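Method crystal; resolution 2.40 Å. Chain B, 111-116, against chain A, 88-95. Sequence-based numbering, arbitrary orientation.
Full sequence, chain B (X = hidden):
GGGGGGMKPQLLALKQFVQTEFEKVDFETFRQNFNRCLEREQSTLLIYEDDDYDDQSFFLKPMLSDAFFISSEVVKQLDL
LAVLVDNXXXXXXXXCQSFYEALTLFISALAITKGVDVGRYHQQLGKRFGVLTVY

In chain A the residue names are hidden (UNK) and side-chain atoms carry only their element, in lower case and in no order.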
# COMPACT_ATOMS: atom_id res chain seq x y z
N ALA B 111 15.37 -7.45 -0.15
CA ALA B 111 15.80 -7.25 1.23
C ALA B 111 17.08 -6.43 1.31
O ALA B 111 17.25 -5.65 2.24
CB ALA B 111 15.97 -8.59 1.92
N ILE B 112 17.98 -6.62 0.35
CA ILE B 112 19.23 -5.85 0.37
C ILE B 112 18.92 -4.37 0.18
O ILE B 112 19.30 -3.54 0.99
CB ILE B 112 20.19 -6.25 -0.75
CG1 ILE B 112 20.58 -7.71 -0.60
CG2 ILE B 112 21.45 -5.36 -0.67
CD1 ILE B 112 21.33 -8.23 -1.81
N THR B 113 18.21 -4.08 -0.90
CA THR B 113 17.81 -2.72 -1.26
C THR B 113 17.14 -1.93 -0.11
O THR B 113 17.45 -0.75 0.10
CB THR B 113 16.87 -2.78 -2.49
OG1 THR B 113 17.55 -3.48 -3.54
CG2 THR B 113 16.50 -1.40 -2.99
N LYS B 114 16.22 -2.56 0.62
CA LYS B 114 15.58 -1.87 1.74
C LYS B 114 16.31 -1.99 3.08
O LYS B 114 15.73 -1.69 4.13
CB LYS B 114 14.13 -2.34 1.90
CG LYS B 114 13.91 -3.82 1.76
CD LYS B 114 12.57 -4.22 2.38
CE LYS B 114 11.43 -3.42 1.82
NZ LYS B 114 10.20 -3.48 2.70
N GLY B 115 17.57 -2.42 3.02
CA GLY B 115 18.40 -2.54 4.22
C GLY B 115 17.90 -3.48 5.30
O GLY B 115 18.27 -3.37 6.47
N VAL B 116 17.05 -4.40 4.91
CA VAL B 116 16.48 -5.37 5.83
C VAL B 116 17.36 -6.61 5.79
O VAL B 116 17.98 -6.89 4.77
CB VAL B 116 15.05 -5.72 5.37
CG1 VAL B 116 14.42 -6.75 6.28
CG2 VAL B 116 14.21 -4.44 5.30
N UNK A 88 23.05 -4.32 5.20
CA UNK A 88 22.82 -3.45 6.36
C UNK A 88 22.63 -1.97 6.00
O UNK A 88 22.86 -1.10 6.84
c UNK A 88 24.42 -5.12 6.91
c UNK A 88 24.07 -3.68 7.21
c UNK A 88 24.26 -5.15 5.41
N UNK A 89 22.20 -1.68 4.77
CA UNK A 89 22.00 -0.29 4.35
C UNK A 89 20.58 0.25 4.42
O UNK A 89 20.11 0.56 5.51
n UNK A 89 22.24 -0.89 -1.50
c UNK A 89 22.61 -0.04 2.96
c UNK A 89 23.37 -0.80 0.74
c UNK A 89 22.42 -1.11 1.90
c UNK A 89 23.11 -1.62 -0.52
N UNK A 90 19.92 0.40 3.27
CA UNK A 90 18.55 0.91 3.24
C UNK A 90 18.30 2.06 2.27
O UNK A 90 18.76 3.18 2.51
N UNK A 91 17.56 1.83 1.18
CA UNK A 91 17.33 2.92 0.22
C UNK A 91 16.48 4.05 0.76
O UNK A 91 15.91 3.96 1.85
c UNK A 91 16.71 2.39 -1.08
o UNK A 91 15.13 0.79 -0.28
c UNK A 91 15.30 1.87 -0.89
o UNK A 91 14.34 2.55 -1.34
N UNK A 92 16.38 5.12 -0.03
CA UNK A 92 15.63 6.32 0.32
C UNK A 92 14.10 6.21 0.14
O UNK A 92 13.33 6.69 0.98
c UNK A 92 16.17 7.14 -1.97
c UNK A 92 15.21 8.70 -0.29
c UNK A 92 16.12 7.52 -0.50
N UNK A 93 13.67 5.58 -0.95
CA UNK A 93 12.24 5.44 -1.23
C UNK A 93 11.49 4.56 -0.23
O UNK A 93 10.43 4.94 0.26
n UNK A 93 12.85 8.82 -4.30
c UNK A 93 10.94 5.58 -3.43
c UNK A 93 12.16 7.80 -3.46
c UNK A 93 12.03 4.88 -2.64
c UNK A 93 11.52 6.70 -4.30
N UNK A 94 12.05 3.38 0.04
CA UNK A 94 11.42 2.44 0.96
C UNK A 94 11.25 3.02 2.36
O UNK A 94 10.23 2.78 3.02
c UNK A 94 12.23 1.13 1.01
o UNK A 94 13.52 1.32 1.57
N UNK A 95 12.23 3.80 2.81
CA UNK A 95 12.15 4.42 4.14
C UNK A 95 11.04 5.47 4.18
O UNK A 95 10.29 5.56 5.15
c UNK A 95 13.48 5.08 4.51
s UNK A 95 14.88 3.95 4.55

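Position 88 of chain A carries three carbons that close a ring onto its own backbone nitrogen. The CA-to-CB bond points away from chain B, and the ring makes no contact with it. The closed ring identifies P88(A), which is poorly ordered.

Position 89 has four carbons in an unbranched row ending in a nitrogen. The side chain leaves its CA sideways, but then comes nearer to chain B and rests against I112(B): the last carbon before the nitrogen is 4.1 Å from I112(B) CG2, and the second carbon of the row is 4.1 Å from I112(B) O. These are loose contacts made by the aliphatic part of the chain. The row of four carbons and a nitrogen is the side chain of lysine, K89(A), and the residue is poorly ordered.

Position 90 has no side-chain atoms. Its CA lies 3.7 Å from K114(B) C and 3.6 Å from G115(B) CA, a close passage of backbone against backbone. The residue is therefore glycine, and its phi/psi of 129/110 would jam a CB against the carbonyl oxygen of the preceding residue, so the backbone by itself calls for G90(A).

At position 91 there are two carbons, the second carrying two oxygens. The backbone N of position 91 donates a hydrogen bond to T113(B) O (2.8 Å), while one of the two side-chain oxygens lies 3.4 Å from K114(B) CA and 3.7 Å from T113(B) CG2. This short, forked group fits aspartate, or asparagine if one terminal atom were nitrogen, but both are oxygen, so the residue is D91(A), and the oxygen near chain B is its OD1.

Position 92 bears one carbon carrying two more; its CA-to-CB bond points away and it does not reach chain B. The branched pattern is that of V92(A). Position 93 again shows four carbons in a row ending in nitrogen and is also out of reach of chain B. This is K93(A), and its NZ is hydrogen-bonded elsewhere in the structure.

Position 94 has one carbon followed by one oxygen and points toward chain B, with the oxygen 3.7 Å from K114(B) CB. This is S94(A), whose OG donates to D91(A) OD1 (2.5 Å) and whose backbone N donates to D91(A) OD2 (2.8 Å), the latter a capping bond at the start of the helix. Position 95 ends in a sulfur after a single carbon and makes no contact with chain B, giving C95(A), which is buried.

The contact joins the end of one helix to the beginning of another. On chain B, K114(B) is the first residue to leave helical geometry, and G115(B) follows with a positive phi that favours glycine. An ideal CB on G115(B) would lie 2.4 Å from K89(A) O and 2.6 Å from G90(A) N, both clashes, so the missing side chain lets the two backbones meet. The one hydrogen bond between the stretches, from D91(A) N to T113(B) O, ties the chain A loop to the helix end, while the carboxylate of D91(A) is held by S94(A) beside K114(B). Together the two stretches bury 329 Å².

Chain A 88-95: PKGDVKSC
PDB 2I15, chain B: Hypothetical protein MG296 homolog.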